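Local coordinates for ATP grasp ligase (Microcystis aeruginosa MRC, PDB 5IG9), which is probably an ATP-dependent ligase of the ATP-grasp family, related to enzymes that join glutamate to ribosomal protein S6, at residues A213-I218 with A228-Q233. Residues are numbered along the deposited sequence; the frame is centred on the assembly and turned at random.
Sequences ALELRI and AAINSQ
R217 and A228, then E215 and I230, form two hydrogen-bonded pairs of an antiparallel beta hairpin whose strands, 214-221 and 224-231, are neighbours in an antiparallel sheet of this ATP-grasp ligase, with strand 277-284 on the far side of 214-221. Four backbone bonds define the register. R217 N reaches A228 O at 2.8 Å and E215 N reaches I230 O at 3.0 Å, with N-H...O angles of 168° and 171°; the return bonds, A228 N to R217 O and I230 N to E215 O, are more bent. Packing is tight around L216 and A229, both buried: L216 CD2 lies 3.6 Å from A229 CB, while M282 and V284 also touch the leucine. On the other face R217 turns its end away from the hairpin, where NH1 makes a salt bridge with D281 and NH2 bonds to E300 O.

The contact is looser toward 231-233, whose residues are partly exposed and lie past the last of the four bonds. E215 OE1 comes to 3.6 Å from S232 CB, and L214 CD2 to 3.6 Å from N231 CA. N231 closes an Asx turn over 231-233. An alanine here would probably leave Q233 N without its acceptor and the 231-233 turn freer to shift, the weak ND2 bond to D236 being lost too. Q233 CG, meanwhile, rests 3.5 Å from A213 O, and N231 OD1 accepts the bond from Q233 N at 3.0 Å, the donor tilted 27° from the amide carbonyl plane.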
ATOM      1  N   ALA A 213      27.782 -15.330 -12.807  1.00 47.89           N
ATOM      2  CA  ALA A 213      29.120 -15.430 -12.247  1.00 45.81           C
ATOM      3  C   ALA A 213      29.222 -14.685 -10.927  1.00 44.48           C
ATOM      4  O   ALA A 213      29.890 -15.151  -9.998  1.00 46.43           O
ATOM      5  CB  ALA A 213      30.149 -14.881 -13.236  1.00 46.15           C
ATOM      6  N   LEU A 214      28.553 -13.541 -10.823  1.00 41.84           N
ATOM      7  CA  LEU A 214      28.594 -12.716  -9.628  1.00 43.60           C
ATOM      8  C   LEU A 214      27.191 -12.273  -9.243  1.00 42.47           C
ATOM      9  O   LEU A 214      26.310 -12.116 -10.092  1.00 42.21           O
ATOM     10  CB  LEU A 214      29.481 -11.480  -9.831  1.00 45.07           C
ATOM     11  CG  LEU A 214      30.982 -11.697 -10.031  1.00 44.14           C
ATOM     12  CD1 LEU A 214      31.674 -10.369 -10.276  1.00 44.23           C
ATOM     13  CD2 LEU A 214      31.600 -12.402  -8.836  1.00 44.69           C
ATOM     14  N   GLU A 215      26.996 -12.081  -7.942  1.00 46.17           N
ATOM     15  CA  GLU A 215      25.812 -11.440  -7.390  1.00 46.16           C
ATOM     16  C   GLU A 215      26.207 -10.074  -6.851  1.00 43.47           C
ATOM     17  O   GLU A 215      27.175  -9.962  -6.089  1.00 45.64           O
ATOM     18  CB  GLU A 215      25.187 -12.291  -6.279  1.00 48.03           C
ATOM     19  CG  GLU A 215      24.522 -13.567  -6.764  1.00 49.40           C
ATOM     20  CD  GLU A 215      23.742 -14.269  -5.670  1.00 52.83           C
ATOM     21  OE1 GLU A 215      24.372 -14.857  -4.764  1.00 61.12           O
ATOM     22  OE2 GLU A 215      22.494 -14.224  -5.714  1.00 57.90           O
ATOM     23  N   LEU A 216      25.469  -9.041  -7.251  1.00 41.42           N
ATOM     24  CA  LEU A 216      25.738  -7.671  -6.833  1.00 38.45           C
ATOM     25  C   LEU A 216      24.690  -7.223  -5.823  1.00 35.89           C
ATOM     26  O   LEU A 216      23.491  -7.440  -6.028  1.00 33.75           O
ATOM     27  CB  LEU A 216      25.740  -6.716  -8.029  1.00 40.21           C
ATOM     28  CG  LEU A 216      26.668  -7.029  -9.203  1.00 41.81           C
ATOM     29  CD1 LEU A 216      26.614  -5.916 -10.234  1.00 40.08           C
ATOM     30  CD2 LEU A 216      28.085  -7.244  -8.720  1.00 44.21           C
ATOM     31  N   ARG A 217      25.145  -6.595  -4.741  1.00 40.84           N
ATOM     32  CA  ARG A 217      24.278  -5.937  -3.768  1.00 41.75           C
ATOM     33  C   ARG A 217      24.619  -4.456  -3.776  1.00 40.23           C
ATOM     34  O   ARG A 217      25.692  -4.061  -3.317  1.00 41.60           O
ATOM     35  CB  ARG A 217      24.448  -6.535  -2.374  1.00 40.74           C
ATOM     36  CG  ARG A 217      23.535  -5.922  -1.323  1.00 40.14           C
ATOM     37  CD  ARG A 217      22.073  -6.279  -1.565  1.00 40.84           C
ATOM     38  NE  ARG A 217      21.213  -5.830  -0.473  1.00 41.22           N
ATOM     39  CZ  ARG A 217      19.941  -6.187  -0.329  1.00 40.39           C
ATOM     40  NH1 ARG A 217      19.376  -7.003  -1.209  1.00 40.81           N
ATOM     41  NH2 ARG A 217      19.233  -5.733   0.697  1.00 40.99           N
ATOM     42  N   ILE A 218      23.705  -3.644  -4.287  1.00 37.81           N
ATOM     43  CA  ILE A 218      23.942  -2.226  -4.527  1.00 38.85           C
ATOM     44  C   ILE A 218      23.045  -1.422  -3.601  1.00 38.53           C
ATOM     45  O   ILE A 218      21.815  -1.496  -3.699  1.00 39.51           O
ATOM     46  CB  ILE A 218      23.693  -1.864  -5.997  1.00 40.91           C
ATOM     47  CG1 ILE A 218      24.517  -2.788  -6.893  1.00 41.16           C
ATOM     48  CG2 ILE A 218      24.020  -0.404  -6.252  1.00 41.40           C
ATOM     49  CD1 ILE A 218      24.130  -2.730  -8.339  1.00 42.72           C
ATOM     50  N   ALA A 228      28.629  -4.052  -3.877  1.00 42.36           N
ATOM     51  CA  ALA A 228      29.316  -5.215  -3.339  1.00 42.42           C
ATOM     52  C   ALA A 228      29.023  -6.432  -4.206  1.00 43.62           C
ATOM     53  O   ALA A 228      27.897  -6.611  -4.681  1.00 41.60           O
ATOM     54  CB  ALA A 228      28.895  -5.479  -1.891  1.00 41.13           C
ATOM     55  N   ALA A 229      30.036  -7.270  -4.410  1.00 41.62           N
ATOM     56  CA  ALA A 229      29.917  -8.447  -5.259  1.00 41.81           C
ATOM     57  C   ALA A 229      30.390  -9.682  -4.509  1.00 44.54           C
ATOM     58  O   ALA A 229      31.215  -9.597  -3.597  1.00 50.70           O
ATOM     59  CB  ALA A 229      30.723  -8.294  -6.552  1.00 41.57           C
ATOM     60  N   ILE A 230      29.857 -10.834  -4.906  1.00 47.57           N
ATOM     61  CA  ILE A 230      30.260 -12.117  -4.345  1.00 46.95           C
ATOM     62  C   ILE A 230      30.191 -13.164  -5.447  1.00 47.77           C
ATOM     63  O   ILE A 230      29.266 -13.165  -6.267  1.00 49.28           O
ATOM     64  CB  ILE A 230      29.387 -12.516  -3.136  1.00 47.28           C
ATOM     65  CG1 ILE A 230      29.912 -13.795  -2.484  1.00 45.06           C
ATOM     66  CG2 ILE A 230      27.932 -12.698  -3.542  1.00 48.31           C
ATOM     67  CD1 ILE A 230      29.179 -14.166  -1.215  1.00 44.18           C
ATOM     68  N   ASN A 231      31.189 -14.044  -5.477  1.00 47.98           N
ATOM     69  CA  ASN A 231      31.237 -15.132  -6.446  1.00 53.99           C
ATOM     70  C   ASN A 231      30.383 -16.279  -5.928  1.00 57.94           C
ATOM     71  O   ASN A 231      30.759 -16.963  -4.970  1.00 66.65           O
ATOM     72  CB  ASN A 231      32.677 -15.571  -6.678  1.00 56.39           C
ATOM     73  CG  ASN A 231      32.810 -16.573  -7.807  1.00 63.08           C
ATOM     74  OD1 ASN A 231      32.114 -17.590  -7.844  1.00 71.37           O
ATOM     75  ND2 ASN A 231      33.708 -16.288  -8.740  1.00 57.62           N
ATOM     76  N   SER A 232      29.234 -16.494  -6.558  1.00 57.79           N
ATOM     77  CA  SER A 232      28.329 -17.561  -6.165  1.00 64.50           C
ATOM     78  C   SER A 232      28.465 -18.799  -7.036  1.00 60.76           C
ATOM     79  O   SER A 232      27.704 -19.756  -6.852  1.00 63.87           O
ATOM     80  CB  SER A 232      26.885 -17.061  -6.214  1.00 69.44           C
ATOM     81  OG  SER A 232      26.580 -16.554  -7.499  1.00 73.70           O
ATOM     82  N   GLN A 233      29.411 -18.802  -7.973  1.00 65.65           N
ATOM     83  CA  GLN A 233      29.567 -19.924  -8.891  1.00 60.56           C
ATOM     84  C   GLN A 233      29.897 -21.199  -8.131  1.00 56.16           C
ATOM     85  O   GLN A 233      30.927 -21.282  -7.455  1.00 51.59           O
ATOM     86  CB  GLN A 233      30.660 -19.626  -9.910  1.00 58.98           C
ATOM     87  CG  GLN A 233      30.343 -18.499 -10.874  1.00 59.06           C
ATOM     88  CD  GLN A 233      31.399 -18.353 -11.949  1.00 61.65           C
ATOM     89  OE1 GLN A 233      31.344 -19.020 -12.984  1.00 59.07           O
ATOM     90  NE2 GLN A 233      32.377 -17.488 -11.704  1.00 60.63           N
TER